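Local coordinates for Nitrate/nitrite binding protein NrtA (Synechocystis sp., PDB 2G29) that binds nitrate in the periplasm as the solute-binding component of the NrtABCD ABC transporter, which takes up nitrate and probably nitrite, at residues L137-G140 with A144-K147; V158-P163 with W345-A350; L175-M180 with T391-I396; K301-F306 with Q310-D315. All coordinates share one frame; numbering follows the deposited sequence.

Contact 1. Residues L137-G140 with A144-K147; sequences LKVG and APLK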
loop_
_atom_site.group_PDB
_atom_site.type_symbol
_atom_site.label_atom_id
_atom_site.label_comp_id
_atom_site.label_asym_id
_atom_site.label_seq_id
_atom_site.Cartn_x
_atom_site.Cartn_y
_atom_site.Cartn_z
ATOM N N LEU A 137 21.239 16.118 -10.115
ATOM C CA LEU A 137 21.245 14.826 -10.805
ATOM C C LEU A 137 19.962 14.506 -11.566
ATOM O O LEU A 137 19.951 13.590 -12.413
ATOM C CB LEU A 137 21.537 13.689 -9.809
ATOM C CG LEU A 137 22.888 13.742 -9.103
ATOM C CD1 LEU A 137 23.028 12.604 -8.095
ATOM C CD2 LEU A 137 23.993 13.625 -10.151
ATOM N N LYS A 138 18.886 15.233 -11.254
ATOM C CA LYS A 138 17.611 15.035 -11.929
ATOM C C LYS A 138 17.256 13.549 -12.079
ATOM O O LYS A 138 16.955 13.061 -13.176
ATOM C CB LYS A 138 17.668 15.715 -13.305
ATOM C CG LYS A 138 17.854 17.232 -13.192
ATOM C CD LYS A 138 17.987 17.886 -14.550
ATOM C CE LYS A 138 18.058 19.399 -14.417
ATOM N NZ LYS A 138 18.054 20.053 -15.755
ATOM N N VAL A 139 17.271 12.838 -10.956
ATOM C CA VAL A 139 17.027 11.410 -10.987
ATOM C C VAL A 139 15.574 11.030 -11.222
ATOM O O VAL A 139 14.673 11.636 -10.646
ATOM C CB VAL A 139 17.528 10.753 -9.660
ATOM C CG1 VAL A 139 17.280 9.238 -9.676
ATOM C CG2 VAL A 139 19.028 11.069 -9.448
ATOM N N GLY A 140 15.377 10.036 -12.090
ATOM C CA GLY A 140 14.052 9.501 -12.393
ATOM C C GLY A 140 14.005 7.998 -12.087
ATOM O O GLY A 140 14.446 7.578 -11.026
ATOM N N ALA A 144 20.820 4.679 -11.028
ATOM C CA ALA A 144 22.282 4.550 -11.087
ATOM C C ALA A 144 23.133 5.771 -10.706
ATOM O O ALA A 144 24.169 5.616 -10.062
ATOM C CB ALA A 144 22.704 4.021 -12.464
ATOM N N PRO A 145 22.725 6.990 -11.102
ATOM C CA PRO A 145 23.513 8.182 -10.741
ATOM C C PRO A 145 23.678 8.369 -9.230
ATOM O O PRO A 145 24.601 9.055 -8.757
ATOM C CB PRO A 145 22.733 9.337 -11.378
ATOM C CG PRO A 145 21.339 8.783 -11.560
ATOM C CD PRO A 145 21.609 7.355 -11.983
ATOM N N LEU A 146 22.790 7.765 -8.451
ATOM C CA LEU A 146 22.894 7.890 -7.001
ATOM C C LEU A 146 24.061 7.119 -6.414
ATOM O O LEU A 146 24.470 7.379 -5.289
ATOM C CB LEU A 146 21.595 7.410 -6.337
ATOM C CG LEU A 146 20.371 8.252 -6.662
ATOM C CD1 LEU A 146 19.159 7.557 -5.996
ATOM C CD2 LEU A 146 20.502 9.687 -6.138
ATOM N N LYS A 147 24.596 6.164 -7.152
ATOM C CA LYS A 147 25.690 5.357 -6.624
ATOM C C LYS A 147 26.901 6.210 -6.183
ATOM O O LYS A 147 27.352 6.133 -5.030
ATOM C CB LYS A 147 26.101 4.331 -7.685
ATOM C CG LYS A 147 27.225 3.423 -7.261
ATOM C CD LYS A 147 26.878 1.965 -7.578
ATOM C CE LYS A 147 27.953 1.035 -7.090
ATOM N NZ LYS A 147 27.439 0.132 -6.033
#

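Contact 2. Residues V158-P163 with W345-A350; sequences VAMTFP and WGYLPA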
loop_
_atom_site.group_PDB
_atom_site.type_symbol
_atom_site.label_atom_id
_atom_site.label_comp_id
_atom_site.label_asym_id
_atom_site.label_seq_id
_atom_site.Cartn_x
_atom_site.Cartn_y
_atom_site.Cartn_z
ATOM N N VAL A 158 18.032 5.311 3.565
ATOM C CA VAL A 158 16.869 5.564 2.722
ATOM C C VAL A 158 15.682 5.124 3.598
ATOM O O VAL A 158 15.734 4.077 4.276
ATOM C CB VAL A 158 16.893 4.800 1.396
ATOM C CG1 VAL A 158 18.174 5.146 0.625
ATOM C CG2 VAL A 158 16.795 3.347 1.630
ATOM N N ALA A 159 14.622 5.921 3.622
ATOM C CA ALA A 159 13.497 5.575 4.494
ATOM C C ALA A 159 12.346 4.894 3.786
ATOM O O ALA A 159 11.987 5.246 2.655
ATOM C CB ALA A 159 12.958 6.826 5.196
ATOM N N MET A 160 11.782 3.909 4.477
ATOM C CA MET A 160 10.619 3.179 4.002
ATOM C C MET A 160 9.681 3.077 5.198
ATOM O O MET A 160 9.965 3.601 6.282
ATOM C CB MET A 160 10.986 1.849 3.357
ATOM C CG MET A 160 11.996 0.986 4.087
ATOM S SD MET A 160 11.276 0.243 5.581
ATOM C CE MET A 160 12.711 -0.731 6.210
ATOM N N THR A 161 8.542 2.422 4.996
ATOM C CA THR A 161 7.480 2.496 5.991
ATOM C C THR A 161 7.281 1.340 6.969
ATOM O O THR A 161 6.548 1.491 7.935
ATOM C CB THR A 161 6.173 2.708 5.224
ATOM O OG1 THR A 161 5.987 1.586 4.381
ATOM C CG2 THR A 161 6.234 3.959 4.372
ATOM N N PHE A 162 7.899 0.204 6.692
ATOM C CA PHE A 162 7.769 -0.986 7.515
ATOM C C PHE A 162 8.662 -2.021 6.873
ATOM O O PHE A 162 8.641 -2.170 5.644
ATOM C CB PHE A 162 6.321 -1.538 7.499
ATOM C CG PHE A 162 6.081 -2.613 8.529
ATOM C CD1 PHE A 162 5.964 -2.279 9.877
ATOM C CD2 PHE A 162 6.055 -3.951 8.154
ATOM C CE1 PHE A 162 5.814 -3.274 10.850
ATOM C CE2 PHE A 162 5.906 -4.961 9.129
ATOM C CZ PHE A 162 5.785 -4.622 10.460
ATOM N N PRO A 163 9.444 -2.771 7.671
ATOM C CA PRO A 163 10.319 -3.777 7.037
ATOM C C PRO A 163 9.554 -4.892 6.363
ATOM O O PRO A 163 8.750 -5.559 6.996
ATOM C CB PRO A 163 11.194 -4.285 8.197
ATOM C CG PRO A 163 10.973 -3.268 9.339
ATOM C CD PRO A 163 9.539 -2.777 9.149
ATOM N N TRP A 345 15.023 -10.441 -0.163
ATOM C CA TRP A 345 15.797 -9.688 0.819
ATOM C C TRP A 345 16.036 -10.398 2.137
ATOM O O TRP A 345 16.621 -9.815 3.020
ATOM C CB TRP A 345 15.132 -8.323 1.051
ATOM C CG TRP A 345 15.067 -7.492 -0.208
ATOM C CD1 TRP A 345 13.937 -6.972 -0.815
ATOM C CD2 TRP A 345 16.178 -7.109 -1.038
ATOM N NE1 TRP A 345 14.291 -6.308 -1.954
ATOM C CE2 TRP A 345 15.653 -6.375 -2.122
ATOM C CE3 TRP A 345 17.569 -7.335 -0.971
ATOM C CZ2 TRP A 345 16.472 -5.835 -3.147
ATOM C CZ3 TRP A 345 18.385 -6.808 -1.985
ATOM C CH2 TRP A 345 17.826 -6.069 -3.056
ATOM N N GLY A 346 15.583 -11.643 2.257
ATOM C CA GLY A 346 15.834 -12.382 3.489
ATOM C C GLY A 346 14.864 -12.163 4.627
ATOM O O GLY A 346 15.146 -12.565 5.763
ATOM N N TYR A 347 13.738 -11.508 4.363
ATOM C CA TYR A 347 12.737 -11.305 5.409
ATOM C C TYR A 347 11.977 -12.589 5.702
ATOM O O TYR A 347 11.463 -12.758 6.805
ATOM C CB TYR A 347 11.733 -10.219 4.998
ATOM C CG TYR A 347 12.275 -8.816 5.044
ATOM C CD1 TYR A 347 12.398 -8.066 3.885
ATOM C CD2 TYR A 347 12.625 -8.225 6.263
ATOM C CE1 TYR A 347 12.869 -6.730 3.934
ATOM C CE2 TYR A 347 13.078 -6.893 6.322
ATOM C CZ TYR A 347 13.194 -6.164 5.157
ATOM O OH TYR A 347 13.601 -4.843 5.246
ATOM N N LEU A 348 11.887 -13.482 4.722
ATOM C CA LEU A 348 11.206 -14.763 4.892
ATOM C C LEU A 348 12.166 -15.873 4.454
ATOM O O LEU A 348 12.995 -15.678 3.571
ATOM C CB LEU A 348 9.928 -14.857 4.047
ATOM C CG LEU A 348 8.739 -13.981 4.485
ATOM C CD1 LEU A 348 7.608 -14.228 3.504
ATOM C CD2 LEU A 348 8.291 -14.332 5.920
ATOM N N PRO A 349 12.019 -17.074 5.028
ATOM C CA PRO A 349 12.903 -18.184 4.657
ATOM C C PRO A 349 12.795 -18.521 3.169
ATOM O O PRO A 349 11.695 -18.524 2.601
ATOM C CB PRO A 349 12.404 -19.342 5.544
ATOM C CG PRO A 349 11.720 -18.672 6.695
ATOM C CD PRO A 349 11.050 -17.461 6.069
ATOM N N ALA A 350 13.919 -18.856 2.541
ATOM C CA ALA A 350 13.924 -19.224 1.141
ATOM C C ALA A 350 13.076 -20.481 0.944
ATOM O O ALA A 350 12.901 -21.292 1.857
ATOM C CB ALA A 350 15.362 -19.479 0.685
#

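Contact 3. Residues L175-M180 with T391-I396; sequences LAAGGM and TFFDGI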
loop_
_atom_site.group_PDB
_atom_site.type_symbol
_atom_site.label_atom_id
_atom_site.label_comp_id
_atom_site.label_asym_id
_atom_site.label_seq_id
_atom_site.Cartn_x
_atom_site.Cartn_y
_atom_site.Cartn_z
ATOM N N LEU A 175 16.490 0.925 -6.256
ATOM C CA LEU A 175 17.920 1.114 -5.992
ATOM C C LEU A 175 18.709 -0.061 -6.526
ATOM O O LEU A 175 19.780 0.127 -7.108
ATOM C CB LEU A 175 18.200 1.331 -4.493
ATOM C CG LEU A 175 17.731 2.712 -3.998
ATOM C CD1 LEU A 175 17.652 2.764 -2.475
ATOM C CD2 LEU A 175 18.697 3.798 -4.506
ATOM N N ALA A 176 18.175 -1.265 -6.390
ATOM C CA ALA A 176 18.865 -2.430 -6.898
ATOM C C ALA A 176 18.945 -2.419 -8.417
ATOM O O ALA A 176 19.969 -2.828 -8.964
ATOM C CB ALA A 176 18.178 -3.718 -6.405
ATOM N N ALA A 177 17.893 -1.983 -9.109
ATOM C CA ALA A 177 17.938 -1.929 -10.583
ATOM C C ALA A 177 19.047 -0.954 -10.969
ATOM O O ALA A 177 19.670 -1.098 -12.034
ATOM C CB ALA A 177 16.593 -1.441 -11.141
ATOM N N GLY A 178 19.287 0.038 -10.107
ATOM C CA GLY A 178 20.353 1.009 -10.342
ATOM C C GLY A 178 21.744 0.571 -9.864
ATOM O O GLY A 178 22.680 1.388 -9.806
ATOM N N GLY A 179 21.880 -0.704 -9.500
ATOM C CA GLY A 179 23.159 -1.227 -9.037
ATOM C C GLY A 179 23.561 -0.996 -7.601
ATOM O O GLY A 179 24.731 -1.174 -7.264
ATOM N N MET A 180 22.629 -0.598 -6.731
ATOM C CA MET A 180 22.976 -0.343 -5.329
ATOM C C MET A 180 22.408 -1.419 -4.431
ATOM O O MET A 180 21.268 -1.850 -4.587
ATOM C CB MET A 180 22.483 1.044 -4.916
ATOM C CG MET A 180 23.328 2.149 -5.541
ATOM S SD MET A 180 22.459 3.723 -5.515
ATOM C CE MET A 180 21.518 3.516 -6.955
ATOM N N THR A 391 5.339 -7.306 -15.494
ATOM C CA THR A 391 6.576 -6.743 -16.042
ATOM C C THR A 391 6.957 -5.466 -15.297
ATOM O O THR A 391 6.177 -4.535 -15.242
ATOM C CB THR A 391 6.385 -6.412 -17.544
ATOM O OG1 THR A 391 6.029 -7.613 -18.244
ATOM C CG2 THR A 391 7.683 -5.860 -18.132
ATOM N N PHE A 392 8.145 -5.443 -14.709
ATOM C CA PHE A 392 8.664 -4.293 -13.981
ATOM C C PHE A 392 9.330 -3.317 -14.960
ATOM O O PHE A 392 9.612 -3.675 -16.115
ATOM C CB PHE A 392 9.604 -4.759 -12.853
ATOM C CG PHE A 392 8.868 -5.464 -11.723
ATOM C CD1 PHE A 392 8.480 -6.794 -11.854
ATOM C CD2 PHE A 392 8.469 -4.761 -10.599
ATOM C CE1 PHE A 392 7.681 -7.419 -10.871
ATOM C CE2 PHE A 392 7.666 -5.369 -9.614
ATOM C CZ PHE A 392 7.275 -6.684 -9.755
ATOM N N PHE A 393 9.556 -2.095 -14.507
ATOM C CA PHE A 393 10.072 -1.053 -15.411
ATOM C C PHE A 393 11.413 -1.387 -16.030
ATOM O O PHE A 393 11.751 -0.817 -17.078
ATOM C CB PHE A 393 10.167 0.284 -14.665
ATOM C CG PHE A 393 11.428 0.430 -13.834
ATOM C CD1 PHE A 393 12.507 1.165 -14.301
ATOM C CD2 PHE A 393 11.534 -0.200 -12.599
ATOM C CE1 PHE A 393 13.688 1.282 -13.556
ATOM C CE2 PHE A 393 12.693 -0.098 -11.844
ATOM C CZ PHE A 393 13.784 0.646 -12.317
ATOM N N ASP A 394 12.164 -2.285 -15.411
ATOM C CA ASP A 394 13.469 -2.671 -15.916
ATOM C C ASP A 394 13.391 -3.894 -16.847
ATOM O O ASP A 394 14.432 -4.434 -17.272
ATOM C CB ASP A 394 14.389 -2.915 -14.723
ATOM C CG ASP A 394 15.748 -3.378 -15.116
ATOM O OD1 ASP A 394 16.484 -2.597 -15.765
ATOM O OD2 ASP A 394 16.107 -4.535 -14.770
ATOM N N GLY A 395 12.161 -4.298 -17.168
ATOM C CA GLY A 395 11.937 -5.410 -18.068
ATOM C C GLY A 395 11.965 -6.770 -17.420
ATOM O O GLY A 395 11.653 -7.744 -18.095
ATOM N N ILE A 396 12.327 -6.828 -16.133
ATOM C CA ILE A 396 12.348 -8.094 -15.405
ATOM C C ILE A 396 10.888 -8.503 -15.270
ATOM O O ILE A 396 10.018 -7.658 -15.028
ATOM C CB ILE A 396 12.947 -7.928 -14.007
ATOM C CG1 ILE A 396 14.465 -7.727 -14.092
ATOM C CG2 ILE A 396 12.530 -9.103 -13.131
ATOM C CD1 ILE A 396 15.105 -7.316 -12.824
#

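Contact 4. Residues K301-F306 with Q310-D315; sequences KGIYNF and QETFED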
loop_
_atom_site.group_PDB
_atom_site.type_symbol
_atom_site.label_atom_id
_atom_site.label_comp_id
_atom_site.label_asym_id
_atom_site.label_seq_id
_atom_site.Cartn_x
_atom_site.Cartn_y
_atom_site.Cartn_z
ATOM N N LYS A 301 -6.130 13.185 -9.207
ATOM C CA LYS A 301 -6.619 13.455 -10.575
ATOM C C LYS A 301 -5.548 13.089 -11.597
ATOM O O LYS A 301 -5.700 13.358 -12.793
ATOM C CB LYS A 301 -6.967 14.925 -10.753
ATOM C CG LYS A 301 -8.190 15.383 -10.031
ATOM C CD LYS A 301 -9.415 14.698 -10.569
ATOM C CE LYS A 301 -10.614 15.632 -10.572
ATOM N NZ LYS A 301 -11.798 14.878 -11.049
ATOM N N GLY A 302 -4.444 12.497 -11.139
ATOM C CA GLY A 302 -3.399 12.101 -12.076
ATOM C C GLY A 302 -2.556 13.250 -12.609
ATOM O O GLY A 302 -1.931 13.138 -13.669
ATOM N N ILE A 303 -2.527 14.360 -11.879
ATOM C CA ILE A 303 -1.732 15.523 -12.274
ATOM C C ILE A 303 -0.444 15.451 -11.463
ATOM O O ILE A 303 -0.487 15.555 -10.225
ATOM C CB ILE A 303 -2.450 16.838 -11.969
ATOM C CG1 ILE A 303 -3.758 16.872 -12.744
ATOM C CG2 ILE A 303 -1.539 18.021 -12.316
ATOM C CD1 ILE A 303 -4.647 18.030 -12.350
ATOM N N TYR A 304 0.686 15.328 -12.156
ATOM C CA TYR A 304 1.968 15.165 -11.487
ATOM C C TYR A 304 3.023 16.245 -11.597
ATOM O O TYR A 304 3.574 16.471 -12.685
ATOM C CB TYR A 304 2.633 13.854 -11.955
ATOM C CG TYR A 304 1.940 12.611 -11.463
ATOM C CD1 TYR A 304 0.974 11.941 -12.236
ATOM C CD2 TYR A 304 2.223 12.119 -10.194
ATOM C CE1 TYR A 304 0.312 10.813 -11.741
ATOM C CE2 TYR A 304 1.568 10.981 -9.691
ATOM C CZ TYR A 304 0.624 10.345 -10.463
ATOM O OH TYR A 304 -0.040 9.238 -9.989
ATOM N N ASN A 305 3.306 16.904 -10.483
ATOM C CA ASN A 305 4.405 17.871 -10.422
ATOM C C ASN A 305 5.441 17.200 -9.505
ATOM O O ASN A 305 5.210 17.059 -8.289
ATOM C CB ASN A 305 3.959 19.222 -9.818
ATOM C CG ASN A 305 5.134 20.165 -9.594
ATOM O OD1 ASN A 305 6.197 20.002 -10.195
ATOM N ND2 ASN A 305 4.947 21.154 -8.747
ATOM N N PHE A 306 6.562 16.788 -10.096
ATOM C CA PHE A 306 7.644 16.143 -9.361
ATOM C C PHE A 306 8.653 17.145 -8.773
ATOM O O PHE A 306 9.572 16.749 -8.080
ATOM C CB PHE A 306 8.423 15.151 -10.242
ATOM C CG PHE A 306 7.695 13.861 -10.558
ATOM C CD1 PHE A 306 6.482 13.514 -9.952
ATOM C CD2 PHE A 306 8.270 12.954 -11.436
ATOM C CE1 PHE A 306 5.874 12.257 -10.231
ATOM C CE2 PHE A 306 7.664 11.726 -11.704
ATOM C CZ PHE A 306 6.465 11.377 -11.094
ATOM N N GLN A 310 10.999 20.258 -13.111
ATOM C CA GLN A 310 10.429 19.350 -14.092
ATOM C C GLN A 310 9.011 19.791 -14.455
ATOM O O GLN A 310 8.203 20.126 -13.592
ATOM C CB GLN A 310 10.429 17.930 -13.530
ATOM C CG GLN A 310 9.977 16.847 -14.497
ATOM C CD GLN A 310 10.676 15.518 -14.218
ATOM O OE1 GLN A 310 10.552 14.949 -13.132
ATOM N NE2 GLN A 310 11.433 15.030 -15.201
ATOM N N GLU A 311 8.711 19.806 -15.744
ATOM C CA GLU A 311 7.383 20.221 -16.186
ATOM C C GLU A 311 6.301 19.279 -15.654
ATOM O O GLU A 311 6.493 18.064 -15.609
ATOM C CB GLU A 311 7.346 20.241 -17.713
ATOM C CG GLU A 311 8.326 21.218 -18.346
ATOM C CD GLU A 311 8.637 20.855 -19.790
ATOM O OE1 GLU A 311 9.269 19.790 -20.007
ATOM O OE2 GLU A 311 8.245 21.620 -20.702
ATOM N N THR A 312 5.172 19.853 -15.244
ATOM C CA THR A 312 4.039 19.083 -14.735
ATOM C C THR A 312 3.424 18.304 -15.899
ATOM O O THR A 312 3.335 18.821 -17.015
ATOM C CB THR A 312 2.969 20.021 -14.113
ATOM O OG1 THR A 312 3.535 20.691 -12.980
ATOM C CG2 THR A 312 1.733 19.234 -13.660
ATOM N N PHE A 313 2.998 17.067 -15.642
ATOM C CA PHE A 313 2.393 16.220 -16.672
ATOM C C PHE A 313 1.169 15.525 -16.087
ATOM O O PHE A 313 1.001 15.487 -14.866
ATOM C CB PHE A 313 3.413 15.180 -17.194
ATOM C CG PHE A 313 3.805 14.117 -16.179
ATOM C CD1 PHE A 313 3.069 12.948 -16.045
ATOM C CD2 PHE A 313 4.909 14.311 -15.357
ATOM C CE1 PHE A 313 3.433 11.968 -15.091
ATOM C CE2 PHE A 313 5.286 13.350 -14.403
ATOM C CZ PHE A 313 4.542 12.182 -14.274
ATOM N N GLU A 314 0.282 15.040 -16.950
ATOM C CA GLU A 314 -0.910 14.327 -16.517
ATOM C C GLU A 314 -0.827 12.878 -16.994
ATOM O O GLU A 314 -0.397 12.618 -18.110
ATOM C CB GLU A 314 -2.163 14.964 -17.113
ATOM C CG GLU A 314 -3.426 14.239 -16.724
ATOM C CD GLU A 314 -4.629 14.665 -17.536
ATOM O OE1 GLU A 314 -4.513 15.621 -18.330
ATOM O OE2 GLU A 314 -5.702 14.047 -17.382
ATOM N N ASP A 315 -1.223 11.941 -16.140
ATOM C CA ASP A 315 -1.233 10.527 -16.511
ATOM C C ASP A 315 -2.263 9.797 -15.652
ATOM O O ASP A 315 -1.990 9.430 -14.500
ATOM C CB ASP A 315 0.146 9.892 -16.331
ATOM C CG ASP A 315 0.221 8.502 -16.946
ATOM O OD1 ASP A 315 -0.792 7.801 -16.911
ATOM O OD2 ASP A 315 1.288 8.109 -17.456
HETATM O O HOH W 1 6.598 16.796 -12.943
#

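Contact 1. Residues L137-G140 with A144-K147
Val139 and Leu137 meet Pro145 and Leu146 mainly through methyl and methylene groups, and no hydrogen bond runs between 137-140 and 144-147. The central atom is CG2 of Val139, which lies 3.9 Å from Pro145 CG and, at the same 3.9 Å, touches Leu146 CD2. One methyl thus serves the proline ring and the leucine branch together. Leu137 adds a second touch: its CD1 stands 3.9 Å from the backbone Pro145 O and, more loosely, 4.3 Å from Leu146 CD2. That leucine branch is therefore approached by Val139 and Leu137 in turn, while the valine alone reaches the proline ring.

The torsions account for this arrangement. Val139 carries CG1 opposite its backbone N (chi1 -180°), which leaves CG2 beside the N and aimed at the neighbouring segment. On the other side, the bond from Lys147 N to Ala144 O (3.0 Å) closes a turn spanning Pro145 and Leu146 at the start of helix 146-151.

The buried Val139 and Leu146 also pack on Leu130 of strand 126-130 and on Trp174 of helix 166-177, whose NE1 bonds Gly140 O. Tyr225 OH bonds Val139 N, and Lys147 forms a salt bridge with Asp185. The contact consequently folds the later part of the loop after strand 126-130 against the start of helix 146-151, with helix 166-177 packed against its apolar side.

Contact 2. Residues V158-P163 with W345-A350
The Tyr347 ring has Pro163 lying over one of its faces, with the proline carbonyl carbon C 4.0 Å above the ring plane and displaced toward the rim. The approach is concentrated on the hydroxyl half of the ring: Pro163 CB is 3.7 Å from Tyr347 CE2 and 3.8 Å from Tyr347 OH. Pro163 also turns its CD to a face of its own neighbour, the Phe162 ring, 3.5 Å above that plane, so the proline is in touch with two aromatic rings.

At the phenolic end a second group comes near, Met160 CE, 4.3 Å from Tyr347 OH. Both the first and second torsions of Met160 are near +60° (45° and 72°), a folded course that carries the thioether on toward the tyrosine, with the methyl extended at its end. Tyr347 follows the Schellman motif in which Gly346, with positive phi, leaves helix 332-344.

Asp168 OD2, in helix 166-177, takes part in a weak hydrogen bond with Tyr347 OH, while Met169 and Arg172 of the same helix touch the tyrosine. With an alanine in place of Tyr347, Pro163 CB is likely to lose its aromatic partner and Asp168 its weak hydroxyl bond. Met160 lies close to the nitrate-binding His167, with the side chains about 4 Å apart. Between the two segments the chemistry is van der Waals, without a hydrogen bond. What results is a modest apolar link from the loop after helix 332-344 to the end of strand 157-160 and the loop that follows it, near His167, with the phenol's polar bond directed to helix 166-177.

Contact 3. Residues L175-M180 with T391-I396
The C-terminal end of helix 166-177 meets a type I beta turn that runs from Phe392 to Gly395. A Schellman motif ends the helix: Gly179, at positive phi, is its C-prime residue, with Met180 N bonded to Leu175 O at 3.0 Å and Gly179 N to Ala176 O at 2.9 Å. The turn is closed by Gly395 N to Phe392 O, 2.8 Å, and its base by Phe392 N to Ile396 O, 2.9 Å. A helix terminus and a beta turn thus face each other, and a few side-chain carbons bridge them.

From the helix comes Ala177, whose CB points toward the turn and reaches Phe393 CZ at 3.7 Å. The methyl approaches the far end of the phenyl ring obliquely. Phe393 has its CG between backbone N and carbonyl carbon (chi1 82°), a setting that folds the ring back over the next residue: Asp394 CB sits 4.2 Å above the ring plane, over its centre. The same Asp394 CB is 4.5 Å from Ala177 CB, a marginal touch that sets the methyl beside both turn residues.

Tyr173 and Leu233 also touch Phe393, whose backbone bonds to Leu233, and the adjacent Phe392 stacks with Tyr173 and Trp337. Across the two segments there is neither a hydrogen bond nor a salt bridge. With 92 Å² buried in all, this is a small dispersive contact at the surface, while hydrogen bonds within each segment hold the helix end and the turn.

Contact 4. Residues K301-F306 with Q310-D315
Tyr304 and Phe313 form the hydrogen-bonded pair of a short antiparallel hairpin. Tyr304 N donates to Phe313 O over 2.7 Å, and Phe313 N returns a longer 3.1 Å bond to Tyr304 O. Asp315 N extends the pairing to Gly302 O at 2.8 Å, while Ile303 and Glu314 make the non-hydrogen-bonded pair between. Beyond the strands a water accepts from Phe306 N and donates to both Tyr304 O and Glu311 O, continuing the link where direct bonds stop.

The aromatic contacts centre on Phe313. Its chi1 of 68° places CG between backbone N and carbonyl carbon and brings the face of the ring against Tyr304 CB, which makes a CH-pi contact 3.7 Å from the Phe313 ring centroid. An edge of Phe313 meets the face of Phe306 in a T-shaped pair, planes at 88° and centroids 5.3 Å apart. A serine at Phe313 would probably leave the Phe306 face and Tyr304 CB without their shared partner, opening a gap in the cluster.

Smaller touches flank the strands: Ile303 CG2 meets Thr312 CG2 at 3.7 Å, and Gln310 OE1 lies at the Phe306 ring edge. Tyr304 and Phe306 also pack on Thr229 of strand 225-229. Backbone bonds therefore set the register, and the aromatic cluster gathers on the side carrying Tyr304 and Phe313, with Phe306 joining from just beyond the strand.

Overall arrangement
From the N terminus, contact 1 comes first and closes a tight loop, with three residues between its segments, in the connection from strand 126-130 to helix 146-151. Contacts 2 and 3 then open in succession and close far along the chain, at 345-350 and 391-396; their segments alternate, so the two long loops cross. Contact 4, a local hairpin, is nested inside both. Contacts 1 and 3 touch, Lys147 reaching the turn after helix 166-177, and contacts 2 and 3 touch where Val158 packs on Leu175. Together, contacts 2 and 3 tie strand 157-160 and helix 166-177 to later loops, while contact 4 lies about 30 Å, centre to centre, from contact 2.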